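Local coordinates for Agap007691-pb (Anopheles gambiae, PDB 5C98), which is a serpin, probably an inhibitor of serine proteases, whose actual role in the mosquito is unknown, at residues R47-P55 and F65-V75; I79-H90 and R115-T123. One frame throughout, in Å; residues are numbered along the deposited sequence.

Interaction 1. Residues R47-P55 and F65-V75; sequences RLALSMFYP and FQVAFGLPEDV
Y54 swings its ring toward F65 and L71 because CG stands anti to the backbone N (chi1 178°), while L71, its CG beside its own N, has CD1 over one ring face, 3.8 Å from the Y54 ring centroid. The Y54 OH donates to P72 O at 2.6 Å, meeting the carbonyl from above its plane, and accepts from Q66 NE2 at 2.9 Å; that second bond is nearly straight (169°), with the hydroxyl close to the plane of the Q66 amide and the amide steeply inclined to the ring. Two bonds thus fix the rotation of the hydroxyl. The contact joins two successive helices of the serpin fold, 43-51 and 59-69, and the chain after each; their facing short segments run almost antiparallel, axes 11.5 Å apart. Between them L50, in one of its two conformers, crosses F65 at about a right angle, CG lying 3.4 Å from F65 CZ. The R47 chain, bent at chi2, passes its aliphatic part over one face of F69, with CB 4.0 Å from the ring centroid. Its NH2 bonds Q81 of helix 75-89 and also a water that donates to F69 O. S51, likewise in one of two conformers, sets OG against both methyls of L71, 3.5 Å from CD1, and donates back to R47 O. Farther on, P55 CB meets V75 CG1 at 3.6 Å, at the start of helix 75-89.

Interaction 2. Residues I79-H90 and R115-T123; sequences IEQQQRLAQQLH and RLFHRTFQT
Helix 79-89 and the turn that leaves helix 111-119 come closest in backbone at Q83 and F121, whose CA atoms are 6.3 Å apart; beyond F121 the backbone draws away, and the Q122 side chain reaches back to the helix. This is the serpin fold where a helix of the N-terminal half packs beside the connection into strand 124-128. At the start of 79-90, I79 points two branches at different neighbours: CD1 meets L116 CD2 at 3.8 Å, and CG2 rests near F121 CE1. The Q82 amide is steeply inclined to the F121 ring, planes 75° apart, with OE1 3.1 Å from F121 CD1. A bend at chi2 (-79°) folds the Q82 amide back, and NE2 bonds L48 O of helix 43-51. Both amide ends are also bridged to the backbone of Q122: one water donates to OE1 and accepts from Q122 N, another accepts from NE2 and donates to Q122 O. The glutamine is thereby gripped at both polar atoms. Q83, extended beyond CG, reaches T120 O through NE2 at 3.2 Å, a bent bond (142°) arriving from above the carbonyl plane, while T120 OG1 turns back to R115 O. The extended Q122 chain runs toward the C-terminal end of the helix, where its NE2 lies 3.6 Å from H90 CD2, and its OE1 accepts from a water that also donates to Q83 O.

In the fold
Interactions 1 and 2 follow one another along the chain, the first closing before the second opens, and their centres lie about 12 Å apart on the same side of the molecule, each about 18 Å from the centre of the chain. Helix 75-89 joins them: it begins at the end of segment 65-75, supplies 79-90, and packs L85 and L89 on L48 of helix 43-51, while M52 O packs against the rings of F117 and F121. The resulting helical cluster lies against strands 95-104, through L89, and 169-177, through F53. These probably belong to the central serpin sheet, which in inhibitory serpins opens to take up the reactive loop.

Interaction 1. Residues R47-P55 and F65-V75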
loop_
_atom_site.group_PDB
_atom_site.type_symbol
_atom_site.label_atom_id
_atom_site.label_comp_id
_atom_site.label_asym_id
_atom_site.label_seq_id
_atom_site.Cartn_x
_atom_site.Cartn_y
_atom_site.Cartn_z
ATOM N N ARG A 47 1.451 -7.566 5.137
ATOM C CA ARG A 47 2.226 -8.412 6.049
ATOM C C ARG A 47 1.883 -8.113 7.503
ATOM O O ARG A 47 1.637 -9.036 8.301
ATOM C CB ARG A 47 3.731 -8.249 5.759
ATOM C CG ARG A 47 4.645 -8.858 6.821
ATOM C CD ARG A 47 5.073 -7.822 7.836
ATOM N NE ARG A 47 6.028 -8.380 8.799
ATOM C CZ ARG A 47 7.329 -8.507 8.557
ATOM N NH1 ARG A 47 7.848 -8.113 7.402
ATOM N NH2 ARG A 47 8.128 -9.005 9.501
ATOM N N LEU A 48 1.862 -6.837 7.875
ATOM C CA LEU A 48 1.657 -6.516 9.284
ATOM C C LEU A 48 0.270 -6.925 9.741
ATOM O O LEU A 48 0.098 -7.456 10.859
ATOM C CB LEU A 48 1.889 -5.030 9.544
ATOM C CG LEU A 48 3.357 -4.639 9.439
ATOM C CD1 LEU A 48 3.466 -3.136 9.445
ATOM C CD2 LEU A 48 4.229 -5.218 10.569
ATOM N N ALA A 49 -0.734 -6.653 8.917
ATOM C CA ALA A 49 -2.096 -6.973 9.317
ATOM C C ALA A 49 -2.304 -8.485 9.362
ATOM O O ALA A 49 -2.838 -9.025 10.334
ATOM C CB ALA A 49 -3.106 -6.308 8.388
ATOM N N LEU A 50 -1.887 -9.189 8.320
ATOM C CA LEU A 50 -2.105 -10.619 8.295
ATOM C C LEU A 50 -1.322 -11.320 9.400
ATOM O O LEU A 50 -1.766 -12.354 9.915
ATOM C CB LEU A 50 -1.762 -11.127 6.891
ATOM C CG LEU A 50 -2.219 -12.510 6.478
ATOM C CD1 LEU A 50 -3.695 -12.736 6.785
ATOM C CD2 LEU A 50 -1.931 -12.711 5.000
ATOM N N SER A 51 -0.177 -10.779 9.776
ATOM C CA SER A 51 0.664 -11.369 10.810
ATOM C C SER A 51 -0.056 -11.485 12.143
ATOM O O SER A 51 0.343 -12.294 12.992
ATOM C CB SER A 51 1.911 -10.501 11.023
ATOM O OG SER A 51 2.894 -10.749 10.049
ATOM N N MET A 52 -1.074 -10.648 12.384
ATOM C CA MET A 52 -1.832 -10.744 13.635
ATOM C C MET A 52 -2.447 -12.123 13.790
ATOM O O MET A 52 -2.673 -12.575 14.912
ATOM C CB MET A 52 -2.933 -9.677 13.684
ATOM C CG MET A 52 -2.436 -8.256 13.573
ATOM S SD MET A 52 -3.699 -7.037 13.984
ATOM C CE MET A 52 -4.834 -7.280 12.613
ATOM N N PHE A 53 -2.738 -12.801 12.681
ATOM C CA PHE A 53 -3.326 -14.131 12.768
ATOM C C PHE A 53 -2.291 -15.238 12.917
ATOM O O PHE A 53 -2.664 -16.382 13.177
ATOM C CB PHE A 53 -4.181 -14.361 11.520
ATOM C CG PHE A 53 -5.342 -13.436 11.441
ATOM C CD1 PHE A 53 -6.531 -13.774 12.044
ATOM C CD2 PHE A 53 -5.224 -12.184 10.844
ATOM C CE1 PHE A 53 -7.615 -12.912 12.005
ATOM C CE2 PHE A 53 -6.308 -11.307 10.819
ATOM C CZ PHE A 53 -7.497 -11.681 11.399
ATOM N N TYR A 54 -1.000 -14.941 12.758
ATOM C CA TYR A 54 0.017 -15.983 12.847
ATOM C C TYR A 54 -0.019 -16.760 14.145
ATOM O O TYR A 54 0.097 -17.992 14.091
ATOM C CB TYR A 54 1.379 -15.321 12.644
ATOM C CG TYR A 54 2.609 -16.191 12.733
ATOM C CD1 TYR A 54 2.838 -17.190 11.793
ATOM C CD2 TYR A 54 3.588 -15.935 13.671
ATOM C CE1 TYR A 54 3.974 -17.936 11.824
ATOM C CE2 TYR A 54 4.730 -16.681 13.723
ATOM C CZ TYR A 54 4.927 -17.677 12.790
ATOM O OH TYR A 54 6.080 -18.428 12.809
ATOM N N PRO A 55 -0.192 -16.139 15.311
ATOM C CA PRO A 55 -0.250 -16.935 16.549
ATOM C C PRO A 55 -1.455 -17.858 16.629
ATOM O O PRO A 55 -1.443 -18.784 17.450
ATOM C CB PRO A 55 -0.288 -15.867 17.655
ATOM C CG PRO A 55 0.124 -14.600 16.998
ATOM C CD PRO A 55 -0.276 -14.696 15.588
ATOM N N PHE A 65 3.349 -18.257 6.317
ATOM C CA PHE A 65 3.710 -16.913 6.745
ATOM C C PHE A 65 5.203 -16.803 7.009
ATOM O O PHE A 65 5.787 -15.731 6.828
ATOM C CB PHE A 65 2.948 -16.555 8.019
ATOM C CG PHE A 65 1.495 -16.214 7.810
ATOM C CD1 PHE A 65 0.841 -16.474 6.620
ATOM C CD2 PHE A 65 0.782 -15.608 8.831
ATOM C CE1 PHE A 65 -0.495 -16.166 6.470
ATOM C CE2 PHE A 65 -0.566 -15.275 8.678
ATOM C CZ PHE A 65 -1.202 -15.568 7.501
ATOM N N GLN A 66 5.833 -17.889 7.447
ATOM C CA GLN A 66 7.283 -17.908 7.581
ATOM C C GLN A 66 7.940 -17.699 6.227
ATOM O O GLN A 66 8.881 -16.914 6.096
ATOM C CB GLN A 66 7.705 -19.234 8.212
ATOM C CG GLN A 66 7.388 -19.297 9.700
ATOM C CD GLN A 66 7.302 -20.710 10.237
ATOM O OE1 GLN A 66 7.753 -21.679 9.602
ATOM N NE2 GLN A 66 6.727 -20.840 11.428
ATOM N N VAL A 67 7.423 -18.357 5.198
ATOM C CA VAL A 67 8.000 -18.231 3.860
ATOM C C VAL A 67 7.728 -16.845 3.293
ATOM O O VAL A 67 8.637 -16.153 2.816
ATOM C CB VAL A 67 7.423 -19.325 2.950
ATOM C CG1 VAL A 67 7.941 -19.155 1.522
ATOM C CG2 VAL A 67 7.806 -20.691 3.475
ATOM N N ALA A 68 6.469 -16.428 3.327
ATOM C CA ALA A 68 6.069 -15.195 2.654
ATOM C C ALA A 68 6.700 -13.968 3.294
ATOM O O ALA A 68 7.134 -13.045 2.594
ATOM C CB ALA A 68 4.543 -15.057 2.691
ATOM N N PHE A 69 6.706 -13.912 4.617
ATOM C CA PHE A 69 7.029 -12.707 5.360
ATOM C C PHE A 69 8.279 -12.836 6.220
ATOM O O PHE A 69 8.703 -11.840 6.811
ATOM C CB PHE A 69 5.866 -12.341 6.306
ATOM C CG PHE A 69 4.507 -12.249 5.638
ATOM C CD1 PHE A 69 4.339 -11.563 4.441
ATOM C CD2 PHE A 69 3.392 -12.852 6.230
ATOM C CE1 PHE A 69 3.101 -11.485 3.861
ATOM C CE2 PHE A 69 2.161 -12.811 5.643
ATOM C CZ PHE A 69 2.006 -12.095 4.448
ATOM N N GLY A 70 8.855 -14.028 6.351
ATOM C CA GLY A 70 10.003 -14.211 7.218
ATOM C C GLY A 70 9.693 -14.123 8.695
ATOM O O GLY A 70 10.581 -13.795 9.486
ATOM N N LEU A 71 8.465 -14.430 9.099
ATOM C CA LEU A 71 8.102 -14.322 10.506
ATOM C C LEU A 71 8.929 -15.284 11.359
ATOM O O LEU A 71 9.243 -16.401 10.917
ATOM C CB LEU A 71 6.624 -14.652 10.689
ATOM C CG LEU A 71 5.650 -13.776 9.938
ATOM C CD1 LEU A 71 4.228 -13.951 10.493
ATOM C CD2 LEU A 71 6.041 -12.285 9.971
ATOM N N PRO A 72 9.281 -14.894 12.588
ATOM C CA PRO A 72 10.000 -15.805 13.489
ATOM C C PRO A 72 9.204 -17.063 13.798
ATOM O O PRO A 72 7.981 -17.025 13.964
ATOM C CB PRO A 72 10.192 -14.963 14.757
ATOM C CG PRO A 72 10.178 -13.570 14.297
ATOM C CD PRO A 72 9.204 -13.528 13.138
ATOM N N GLU A 73 9.923 -18.182 13.924
ATOM C CA GLU A 73 9.312 -19.404 14.431
ATOM C C GLU A 73 8.906 -19.266 15.890
ATOM O O GLU A 73 8.016 -19.984 16.356
ATOM C CB GLU A 73 10.273 -20.573 14.279
ATOM C CG GLU A 73 10.444 -21.008 12.846
ATOM C CD GLU A 73 11.119 -22.369 12.747
ATOM O OE1 GLU A 73 12.265 -22.503 13.228
ATOM O OE2 GLU A 73 10.491 -23.309 12.210
ATOM N N ASP A 74 9.574 -18.387 16.632
ATOM C CA ASP A 74 9.206 -18.063 18.008
ATOM C C ASP A 74 7.997 -17.145 17.897
ATOM O O ASP A 74 8.138 -15.970 17.562
ATOM C CB ASP A 74 10.380 -17.341 18.650
ATOM C CG ASP A 74 10.101 -16.839 20.032
ATOM O OD1 ASP A 74 8.957 -16.905 20.491
ATOM O OD2 ASP A 74 11.082 -16.381 20.678
ATOM N N VAL A 75 6.807 -17.688 18.165
ATOM C CA VAL A 75 5.571 -16.935 17.975
ATOM C C VAL A 75 5.516 -15.742 18.915
ATOM O O VAL A 75 5.026 -14.666 18.539
ATOM C CB VAL A 75 4.355 -17.862 18.141
ATOM C CG1 VAL A 75 3.074 -17.065 18.211
ATOM C CG2 VAL A 75 4.293 -18.826 16.972
HETATM O O HOH W 1 10.507 -10.218 8.208
#

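Interaction 2. Residues I79-H90 and R115-T123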
loop_
_atom_site.group_PDB
_atom_site.type_symbol
_atom_site.label_atom_id
_atom_site.label_comp_id
_atom_site.label_asym_id
_atom_site.label_seq_id
_atom_site.Cartn_x
_atom_site.Cartn_y
_atom_site.Cartn_z
ATOM N N ILE A 79 4.948 -11.859 17.668
ATOM C CA ILE A 79 3.955 -10.909 18.171
ATOM C C ILE A 79 4.638 -9.600 18.526
ATOM O O ILE A 79 4.189 -8.518 18.135
ATOM C CB ILE A 79 3.213 -11.517 19.379
ATOM C CG1 ILE A 79 2.292 -12.641 18.907
ATOM C CG2 ILE A 79 2.415 -10.455 20.130
ATOM C CD1 ILE A 79 1.778 -13.506 20.046
ATOM N N GLU A 80 5.727 -9.678 19.299
ATOM C CA GLU A 80 6.435 -8.460 19.690
ATOM C C GLU A 80 6.952 -7.707 18.470
ATOM O O GLU A 80 6.927 -6.466 18.436
ATOM C CB GLU A 80 7.587 -8.803 20.628
ATOM C CG GLU A 80 7.116 -9.297 21.996
ATOM C CD GLU A 80 8.218 -9.326 23.049
ATOM O OE1 GLU A 80 9.411 -9.293 22.683
ATOM O OE2 GLU A 80 7.882 -9.374 24.250
ATOM N N GLN A 81 7.433 -8.438 17.465
ATOM C CA GLN A 81 7.914 -7.799 16.242
ATOM C C GLN A 81 6.771 -7.079 15.526
ATOM O O GLN A 81 6.918 -5.934 15.083
ATOM C CB GLN A 81 8.562 -8.847 15.337
ATOM C CG GLN A 81 9.004 -8.345 13.955
ATOM C CD GLN A 81 9.358 -9.485 12.992
ATOM O OE1 GLN A 81 8.508 -10.005 12.285
ATOM N NE2 GLN A 81 10.617 -9.885 12.997
ATOM N N GLN A 82 5.626 -7.738 15.391
ATOM C CA GLN A 82 4.502 -7.100 14.721
ATOM C C GLN A 82 4.145 -5.804 15.435
ATOM O O GLN A 82 3.930 -4.774 14.793
ATOM C CB GLN A 82 3.306 -8.050 14.689
ATOM C CG GLN A 82 2.178 -7.628 13.759
ATOM C CD GLN A 82 1.278 -6.549 14.319
ATOM O OE1 GLN A 82 1.313 -6.228 15.505
ATOM N NE2 GLN A 82 0.439 -6.014 13.473
ATOM N N GLN A 83 4.119 -5.840 16.764
ATOM C CA GLN A 83 3.711 -4.668 17.536
ATOM C C GLN A 83 4.663 -3.510 17.288
ATOM O O GLN A 83 4.242 -2.367 17.117
ATOM C CB GLN A 83 3.682 -5.008 19.029
ATOM C CG GLN A 83 2.532 -5.887 19.448
ATOM C CD GLN A 83 2.604 -6.260 20.908
ATOM O OE1 GLN A 83 3.508 -6.975 21.340
ATOM N NE2 GLN A 83 1.684 -5.725 21.689
ATOM N N ARG A 84 5.960 -3.788 17.339
ATOM C CA ARG A 84 6.965 -2.752 17.151
ATOM C C ARG A 84 6.880 -2.170 15.746
ATOM O O ARG A 84 6.923 -0.945 15.559
ATOM C CB ARG A 84 8.342 -3.373 17.421
ATOM C CG ARG A 84 9.509 -2.418 17.351
ATOM C CD ARG A 84 10.806 -3.119 17.792
ATOM N NE ARG A 84 11.128 -4.276 16.962
ATOM C CZ ARG A 84 11.708 -4.206 15.767
ATOM N NH1 ARG A 84 12.027 -3.028 15.251
ATOM N NH2 ARG A 84 11.971 -5.314 15.084
ATOM N N LEU A 85 6.769 -3.033 14.744
ATOM C CA LEU A 85 6.755 -2.554 13.366
ATOM C C LEU A 85 5.487 -1.780 13.057
ATOM O O LEU A 85 5.537 -0.765 12.347
ATOM C CB LEU A 85 6.905 -3.724 12.408
ATOM C CG LEU A 85 8.253 -4.453 12.492
ATOM C CD1 LEU A 85 8.248 -5.576 11.476
ATOM C CD2 LEU A 85 9.441 -3.549 12.248
ATOM N N ALA A 86 4.343 -2.238 13.569
ATOM C CA ALA A 86 3.093 -1.544 13.300
ATOM C C ALA A 86 3.064 -0.175 13.959
ATOM O O ALA A 86 2.527 0.780 13.395
ATOM C CB ALA A 86 1.915 -2.380 13.767
ATOM N N GLN A 87 3.639 -0.063 15.156
ATOM C CA GLN A 87 3.649 1.221 15.843
ATOM C C GLN A 87 4.558 2.213 15.135
ATOM O O GLN A 87 4.260 3.408 15.095
ATOM C CB GLN A 87 4.094 1.021 17.296
ATOM C CG GLN A 87 4.104 2.299 18.128
ATOM C CD GLN A 87 4.450 2.056 19.586
ATOM O OE1 GLN A 87 3.878 1.181 20.235
ATOM N NE2 GLN A 87 5.391 2.836 20.107
ATOM N N GLN A 88 5.659 1.733 14.564
ATOM C CA GLN A 88 6.561 2.600 13.816
ATOM C C GLN A 88 5.923 3.082 12.513
ATOM O O GLN A 88 6.128 4.229 12.108
ATOM C CB GLN A 88 7.858 1.828 13.554
ATOM C CG GLN A 88 8.816 2.430 12.556
ATOM C CD GLN A 88 10.107 1.625 12.450
ATOM O OE1 GLN A 88 11.172 2.099 12.844
ATOM N NE2 GLN A 88 10.016 0.398 11.925
ATOM N N LEU A 89 5.126 2.230 11.865
ATOM C CA LEU A 89 4.542 2.554 10.563
ATOM C C LEU A 89 3.442 3.588 10.697
ATOM O O LEU A 89 3.426 4.590 9.979
ATOM C CB LEU A 89 3.966 1.292 9.926
ATOM C CG LEU A 89 3.277 1.548 8.574
ATOM C CD1 LEU A 89 4.222 2.202 7.576
ATOM C CD2 LEU A 89 2.702 0.279 8.024
ATOM N N HIS A 90 2.472 3.330 11.558
ATOM C CA HIS A 90 1.369 4.252 11.736
ATOM C C HIS A 90 1.883 5.495 12.444
ATOM O O HIS A 90 2.474 5.410 13.528
ATOM C CB HIS A 90 0.273 3.569 12.540
ATOM C CG HIS A 90 -0.918 4.432 12.754
ATOM N ND1 HIS A 90 -1.765 4.807 11.739
ATOM C CD2 HIS A 90 -1.378 5.035 13.870
ATOM C CE1 HIS A 90 -2.714 5.581 12.228
ATOM N NE2 HIS A 90 -2.501 5.731 13.521
ATOM N N ARG A 115 -7.605 -11.923 23.689
ATOM C CA ARG A 115 -6.423 -11.327 24.302
ATOM C C ARG A 115 -5.581 -10.617 23.248
ATOM O O ARG A 115 -5.164 -9.468 23.435
ATOM C CB ARG A 115 -5.591 -12.404 25.013
ATOM C CG ARG A 115 -4.336 -11.834 25.700
ATOM C CD ARG A 115 -3.443 -12.911 26.331
ATOM N NE ARG A 115 -2.901 -13.853 25.346
ATOM C CZ ARG A 115 -1.783 -13.674 24.637
ATOM N NH1 ARG A 115 -1.052 -12.582 24.804
ATOM N NH2 ARG A 115 -1.375 -14.603 23.775
ATOM N N LEU A 116 -5.334 -11.285 22.125
ATOM C CA LEU A 116 -4.443 -10.732 21.122
ATOM C C LEU A 116 -5.090 -9.558 20.389
ATOM O O LEU A 116 -4.453 -8.517 20.192
ATOM C CB LEU A 116 -4.022 -11.826 20.138
ATOM C CG LEU A 116 -3.039 -12.837 20.689
ATOM C CD1 LEU A 116 -2.913 -13.976 19.696
ATOM C CD2 LEU A 116 -1.701 -12.176 20.942
ATOM N N PHE A 117 -6.349 -9.703 19.986
ATOM C CA PHE A 117 -6.960 -8.713 19.110
ATOM C C PHE A 117 -7.624 -7.579 19.866
ATOM O O PHE A 117 -7.790 -6.497 19.292
ATOM C CB PHE A 117 -7.923 -9.396 18.134
ATOM C CG PHE A 117 -7.235 -10.038 16.960
ATOM C CD1 PHE A 117 -6.447 -11.177 17.110
ATOM C CD2 PHE A 117 -7.348 -9.494 15.688
ATOM C CE1 PHE A 117 -5.811 -11.754 16.029
ATOM C CE2 PHE A 117 -6.700 -10.081 14.598
ATOM C CZ PHE A 117 -5.925 -11.200 14.777
ATOM N N HIS A 118 -8.003 -7.785 21.125
ATOM C CA HIS A 118 -8.613 -6.715 21.910
ATOM C C HIS A 118 -7.631 -6.023 22.824
ATOM O O HIS A 118 -7.850 -4.859 23.173
ATOM C CB HIS A 118 -9.766 -7.233 22.774
ATOM C CG HIS A 118 -10.912 -7.784 21.992
ATOM N ND1 HIS A 118 -11.880 -8.584 22.560
ATOM C CD2 HIS A 118 -11.260 -7.638 20.693
ATOM C CE1 HIS A 118 -12.764 -8.921 21.638
ATOM N NE2 HIS A 118 -12.409 -8.362 20.496
ATOM N N ARG A 119 -6.574 -6.722 23.251
ATOM C CA ARG A 119 -5.712 -6.229 24.315
ATOM C C ARG A 119 -4.223 -6.275 24.000
ATOM O O ARG A 119 -3.426 -5.946 24.879
ATOM C CB ARG A 119 -6.002 -6.971 25.647
ATOM C CG ARG A 119 -7.515 -7.075 25.972
ATOM C CD ARG A 119 -7.835 -7.653 27.372
ATOM N NE ARG A 119 -7.287 -8.991 27.575
ATOM C CZ ARG A 119 -7.932 -10.133 27.341
ATOM N NH1 ARG A 119 -9.178 -10.137 26.889
ATOM N NH2 ARG A 119 -7.322 -11.287 27.573
ATOM N N THR A 120 -3.817 -6.659 22.781
ATOM C CA THR A 120 -2.400 -6.714 22.419
ATOM C C THR A 120 -2.124 -5.921 21.139
ATOM O O THR A 120 -1.367 -4.946 21.153
ATOM C CB THR A 120 -1.927 -8.164 22.230
ATOM O OG1 THR A 120 -2.332 -8.958 23.352
ATOM C CG2 THR A 120 -0.428 -8.215 22.098
ATOM N N PHE A 121 -2.715 -6.336 20.023
ATOM C CA PHE A 121 -2.419 -5.706 18.745
ATOM C C PHE A 121 -3.149 -4.377 18.613
ATOM O O PHE A 121 -4.222 -4.170 19.183
ATOM C CB PHE A 121 -2.860 -6.616 17.595
ATOM C CG PHE A 121 -2.040 -7.857 17.442
ATOM C CD1 PHE A 121 -0.641 -7.807 17.377
ATOM C CD2 PHE A 121 -2.666 -9.078 17.349
ATOM C CE1 PHE A 121 0.095 -8.985 17.226
ATOM C CE2 PHE A 121 -1.941 -10.224 17.195
ATOM C CZ PHE A 121 -0.574 -10.180 17.122
ATOM N N GLN A 122 -2.542 -3.476 17.845
ATOM C CA GLN A 122 -3.111 -2.180 17.469
ATOM C C GLN A 122 -4.025 -2.445 16.284
ATOM O O GLN A 122 -3.598 -2.459 15.127
ATOM C CB GLN A 122 -1.951 -1.256 17.130
ATOM C CG GLN A 122 -2.180 0.118 16.627
ATOM C CD GLN A 122 -0.827 0.804 16.365
ATOM O OE1 GLN A 122 0.232 0.379 16.880
ATOM N NE2 GLN A 122 -0.852 1.849 15.557
ATOM N N THR A 123 -5.291 -2.709 16.593
ATOM C CA THR A 123 -6.301 -3.030 15.602
ATOM C C THR A 123 -7.654 -2.814 16.262
ATOM O O THR A 123 -7.750 -2.550 17.462
ATOM C CB THR A 123 -6.135 -4.468 15.063
ATOM O OG1 THR A 123 -6.946 -4.632 13.897
ATOM C CG2 THR A 123 -6.523 -5.525 16.085
HETATM O O HOH W 2 0.061 -4.129 16.708
HETATM O O HOH W 3 -1.266 -3.631 14.229
HETATM O O HOH W 4 1.592 -2.014 17.638
HETATM O O HOH W 5 1.530 4.104 15.965
#